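Local coordinates for protein GP37 (Pseudomonas phage phikz, PDB 5FT0) that probably inhibits the host RNA degradosome by acting on RNase E during phage infection, at residues G111-L123 with F244-V256. Sequence-based numbering, arbitrary orientation.
Sequences GIHIADGVGGNKL and FLKNPLLSHIRTV
Apolar contacts carry one end of the contact: Leu245 CD1 touches both Ile112 CG2 (3.8 Å) and Ile114 CD1 (3.9 Å), its side chain crossing that of Ile112 at about a right angle. Ile114 also sets CG2 against Leu250 CB. At the other end Leu123 sends CD2 to Ile253 CG2 (3.6 Å) and meets Thr255 CG2 tip to tip. Between these groups Ala115 points its CB at the chain of 250-253, 3.5 Å from both Leu250 O and Ser251 O. Here lies a classic beta bulge at Ile114 and Ala115, whose N atoms both donate to Leu123 O.

Arg254 packs across Gly117. Bent at chi2 (-66°), its chain lies along this glycine, whose O makes a contact over one guanidinium face, 3.5 Å from NE. NH1 turns back to its own segment, bonding Ser251 O (2.9 Å, 168°) and Ile253 O, both in the guanidinium plane. One water joins Asp116 N to Ser251 O.

Strand 254-255 and Leu123 pair with the second subunit, continuing the sheet across the dimer. The direct contact is thus mostly apolar, with the Arg254 guanidinium held by the carbonyls of Ser251 and Ile253 in its own segment and the water supplying the polar link between segments.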
loop_
_atom_site.group_PDB
_atom_site.type_symbol
_atom_site.label_atom_id
_atom_site.label_comp_id
_atom_site.label_asym_id
_atom_site.label_seq_id
_atom_site.Cartn_x
_atom_site.Cartn_y
_atom_site.Cartn_z
ATOM N N GLY A 111 3.640 12.230 -9.514
ATOM C CA GLY A 111 2.361 12.798 -9.138
ATOM C C GLY A 111 2.431 13.515 -7.811
ATOM O O GLY A 111 3.508 13.878 -7.336
ATOM N N ILE A 112 1.255 13.709 -7.216
ATOM C CA ILE A 112 1.095 14.492 -5.995
ATOM C C ILE A 112 1.042 13.543 -4.809
ATOM O O ILE A 112 0.236 12.603 -4.796
ATOM C CB ILE A 112 -0.176 15.358 -6.053
ATOM C CG1 ILE A 112 -0.240 16.143 -7.367
ATOM C CG2 ILE A 112 -0.239 16.295 -4.857
ATOM C CD1 ILE A 112 0.944 17.044 -7.593
ATOM N N HIS A 113 1.883 13.789 -3.808
ATOM C CA HIS A 113 1.844 12.975 -2.601
ATOM C C HIS A 113 0.544 13.205 -1.843
ATOM O O HIS A 113 0.070 14.337 -1.716
ATOM C CB HIS A 113 3.028 13.288 -1.688
ATOM C CG HIS A 113 3.001 12.526 -0.400
ATOM N ND1 HIS A 113 2.462 13.043 0.758
ATOM C CD2 HIS A 113 3.425 11.277 -0.093
ATOM C CE1 HIS A 113 2.565 12.149 1.727
ATOM N NE2 HIS A 113 3.145 11.068 1.236
ATOM N N ILE A 114 -0.030 12.116 -1.330
ATOM C CA ILE A 114 -1.280 12.153 -0.581
ATOM C C ILE A 114 -1.075 11.712 0.865
ATOM O O ILE A 114 -1.422 12.437 1.802
ATOM C CB ILE A 114 -2.368 11.292 -1.261
ATOM C CG1 ILE A 114 -2.570 11.732 -2.713
ATOM C CG2 ILE A 114 -3.677 11.367 -0.483
ATOM C CD1 ILE A 114 -2.908 13.193 -2.867
ATOM N N ALA A 115 -0.504 10.527 1.064
ATOM C CA ALA A 115 -0.345 9.978 2.404
ATOM C C ALA A 115 0.833 9.016 2.414
ATOM O O ALA A 115 1.268 8.527 1.367
ATOM C CB ALA A 115 -1.622 9.272 2.874
ATOM N N ASP A 116 1.341 8.746 3.616
ATOM C CA ASP A 116 2.473 7.848 3.800
ATOM C C ASP A 116 2.059 6.420 4.131
ATOM O O ASP A 116 2.935 5.574 4.341
ATOM C CB ASP A 116 3.404 8.388 4.888
ATOM C CG ASP A 116 4.248 9.554 4.404
ATOM O OD1 ASP A 116 5.234 9.311 3.676
ATOM O OD2 ASP A 116 3.921 10.711 4.741
ATOM N N GLY A 117 0.758 6.141 4.197
ATOM C CA GLY A 117 0.250 4.778 4.238
ATOM C C GLY A 117 0.866 3.919 5.321
ATOM O O GLY A 117 1.076 4.356 6.458
ATOM N N VAL A 118 1.168 2.672 4.962
ATOM C CA VAL A 118 1.684 1.675 5.891
ATOM C C VAL A 118 2.920 1.022 5.284
ATOM O O VAL A 118 2.979 0.784 4.073
ATOM C CB VAL A 118 0.610 0.618 6.237
ATOM C CG1 VAL A 118 0.240 -0.214 5.010
ATOM C CG2 VAL A 118 1.080 -0.278 7.372
ATOM N N GLY A 119 3.918 0.761 6.131
ATOM C CA GLY A 119 5.098 -0.005 5.770
ATOM C C GLY A 119 5.764 0.343 4.454
ATOM O O GLY A 119 5.987 -0.538 3.618
ATOM N N GLY A 120 6.089 1.618 4.255
ATOM C CA GLY A 120 6.764 2.054 3.052
ATOM C C GLY A 120 5.860 2.388 1.885
ATOM O O GLY A 120 6.349 2.911 0.875
ATOM N N ASN A 121 4.565 2.102 1.981
ATOM C CA ASN A 121 3.642 2.474 0.921
ATOM C C ASN A 121 3.479 3.986 0.867
ATOM O O ASN A 121 3.546 4.679 1.885
ATOM C CB ASN A 121 2.274 1.831 1.138
ATOM C CG ASN A 121 2.311 0.322 1.045
ATOM O OD1 ASN A 121 3.168 -0.254 0.374
ATOM N ND2 ASN A 121 1.376 -0.332 1.728
ATOM N N LYS A 122 3.250 4.499 -0.337
ATOM C CA LYS A 122 2.949 5.909 -0.531
ATOM C C LYS A 122 1.666 6.030 -1.336
ATOM O O LYS A 122 1.543 5.429 -2.409
ATOM C CB LYS A 122 4.096 6.638 -1.236
ATOM C CG LYS A 122 5.305 6.885 -0.345
ATOM C CD LYS A 122 6.315 7.798 -1.022
ATOM N N LEU A 123 0.710 6.787 -0.808
ATOM C CA LEU A 123 -0.504 7.121 -1.539
ATOM C C LEU A 123 -0.226 8.379 -2.350
ATOM O O LEU A 123 0.181 9.406 -1.793
ATOM C CB LEU A 123 -1.686 7.310 -0.588
ATOM C CG LEU A 123 -2.422 6.025 -0.186
ATOM C CD1 LEU A 123 -1.527 5.052 0.578
ATOM C CD2 LEU A 123 -3.666 6.348 0.624
ATOM N N PHE A 244 -7.832 21.617 -1.866
ATOM C CA PHE A 244 -8.171 20.217 -1.625
ATOM C C PHE A 244 -6.936 19.410 -1.242
ATOM O O PHE A 244 -6.981 18.618 -0.297
ATOM C CB PHE A 244 -8.859 19.622 -2.855
ATOM C CG PHE A 244 -9.107 18.139 -2.766
ATOM C CD1 PHE A 244 -10.198 17.648 -2.072
ATOM C CD2 PHE A 244 -8.253 17.237 -3.384
ATOM C CE1 PHE A 244 -10.433 16.285 -1.989
ATOM C CE2 PHE A 244 -8.482 15.872 -3.300
ATOM C CZ PHE A 244 -9.574 15.398 -2.607
ATOM N N LEU A 245 -5.815 19.602 -1.954
ATOM C CA LEU A 245 -4.610 18.854 -1.588
ATOM C C LEU A 245 -4.043 19.238 -0.228
ATOM O O LEU A 245 -3.054 18.629 0.188
ATOM C CB LEU A 245 -3.487 19.001 -2.629
ATOM C CG LEU A 245 -3.478 18.328 -4.004
ATOM C CD1 LEU A 245 -3.841 16.843 -3.933
ATOM C CD2 LEU A 245 -4.289 19.077 -5.040
ATOM N N LYS A 246 -4.588 20.240 0.453
ATOM C CA LYS A 246 -4.121 20.599 1.785
ATOM C C LYS A 246 -5.138 20.294 2.875
ATOM O O LYS A 246 -4.890 20.618 4.041
ATOM C CB LYS A 246 -3.734 22.082 1.840
ATOM C CG LYS A 246 -3.246 22.628 0.513
ATOM C CD LYS A 246 -1.731 22.561 0.396
ATOM C CE LYS A 246 -1.253 23.294 -0.845
ATOM N NZ LYS A 246 -1.565 24.749 -0.770
ATOM N N ASN A 247 -6.274 19.697 2.528
ATOM C CA ASN A 247 -7.186 19.184 3.539
ATOM C C ASN A 247 -6.442 18.179 4.417
ATOM O O ASN A 247 -5.836 17.235 3.889
ATOM C CB ASN A 247 -8.396 18.527 2.869
ATOM C CG ASN A 247 -9.507 18.179 3.851
ATOM O OD1 ASN A 247 -9.267 17.605 4.912
ATOM N ND2 ASN A 247 -10.737 18.529 3.492
ATOM N N PRO A 248 -6.447 18.349 5.743
ATOM C CA PRO A 248 -5.660 17.444 6.598
ATOM C C PRO A 248 -6.129 16.001 6.556
ATOM O O PRO A 248 -5.334 15.106 6.871
ATOM C CB PRO A 248 -5.836 18.045 7.999
ATOM C CG PRO A 248 -7.139 18.778 7.926
ATOM C CD PRO A 248 -7.204 19.337 6.530
ATOM N N LEU A 249 -7.388 15.745 6.180
ATOM C CA LEU A 249 -7.883 14.374 6.092
ATOM C C LEU A 249 -7.037 13.517 5.160
ATOM O O LEU A 249 -6.895 12.310 5.388
ATOM C CB LEU A 249 -9.335 14.364 5.612
ATOM C CG LEU A 249 -10.448 14.761 6.580
ATOM C CD1 LEU A 249 -11.801 14.640 5.894
ATOM C CD2 LEU A 249 -10.401 13.898 7.832
ATOM N N LEU A 250 -6.469 14.121 4.112
ATOM C CA LEU A 250 -5.774 13.351 3.085
ATOM C C LEU A 250 -4.617 12.547 3.666
ATOM O O LEU A 250 -4.379 11.406 3.255
ATOM C CB LEU A 250 -5.272 14.281 1.982
ATOM C CG LEU A 250 -6.325 14.914 1.075
ATOM C CD1 LEU A 250 -5.659 15.811 0.051
ATOM C CD2 LEU A 250 -7.139 13.835 0.387
ATOM N N SER A 251 -3.889 13.122 4.625
ATOM C CA SER A 251 -2.747 12.426 5.208
ATOM C C SER A 251 -3.154 11.179 5.984
ATOM O O SER A 251 -2.330 10.274 6.152
ATOM C CB SER A 251 -1.963 13.370 6.122
ATOM O OG SER A 251 -2.775 13.845 7.181
ATOM N N HIS A 252 -4.398 11.108 6.451
ATOM C CA HIS A 252 -4.878 9.971 7.225
ATOM C C HIS A 252 -5.516 8.891 6.362
ATOM O O HIS A 252 -5.887 7.840 6.889
ATOM C CB HIS A 252 -5.876 10.446 8.282
ATOM C CG HIS A 252 -5.353 11.549 9.149
ATOM N ND1 HIS A 252 -4.366 11.352 10.089
ATOM C CD2 HIS A 252 -5.677 12.863 9.212
ATOM C CE1 HIS A 252 -4.103 12.497 10.695
ATOM N NE2 HIS A 252 -4.885 13.428 10.181
ATOM N N ILE A 253 -5.642 9.122 5.052
ATOM C CA ILE A 253 -6.255 8.137 4.170
ATOM C C ILE A 253 -5.407 6.871 4.127
ATOM O O ILE A 253 -4.171 6.926 4.129
ATOM C CB ILE A 253 -6.439 8.735 2.765
ATOM C CG1 ILE A 253 -7.476 9.858 2.793
ATOM C CG2 ILE A 253 -6.857 7.670 1.769
ATOM C CD1 ILE A 253 -7.768 10.441 1.429
ATOM N N ARG A 254 -6.075 5.718 4.108
ATOM C CA ARG A 254 -5.421 4.426 3.962
ATOM C C ARG A 254 -6.208 3.585 2.963
ATOM O O ARG A 254 -7.370 3.871 2.659
ATOM C CB ARG A 254 -5.305 3.688 5.305
ATOM C CG ARG A 254 -4.522 4.431 6.376
ATOM C CD ARG A 254 -3.052 4.572 6.005
ATOM N NE ARG A 254 -2.290 5.238 7.059
ATOM C CZ ARG A 254 -2.038 6.544 7.092
ATOM N NH1 ARG A 254 -2.483 7.337 6.125
ATOM N NH2 ARG A 254 -1.338 7.057 8.095
ATOM N N THR A 255 -5.567 2.536 2.456
ATOM C CA THR A 255 -6.142 1.702 1.410
ATOM C C THR A 255 -6.328 0.274 1.901
ATOM O O THR A 255 -5.490 -0.257 2.636
ATOM C CB THR A 255 -5.264 1.701 0.157
ATOM O OG1 THR A 255 -3.932 1.302 0.505
ATOM C CG2 THR A 255 -5.228 3.083 -0.458
ATOM N N VAL A 256 -7.431 -0.340 1.482
ATOM C CA VAL A 256 -7.722 -1.731 1.810
ATOM C C VAL A 256 -7.241 -2.648 0.690
ATOM O O VAL A 256 -7.513 -2.404 -0.487
ATOM C CB VAL A 256 -9.224 -1.938 2.078
ATOM C CG1 VAL A 256 -9.566 -3.417 2.068
ATOM C CG2 VAL A 256 -9.615 -1.302 3.398
HETATM O O HOH W 1 0.593 10.333 5.646
#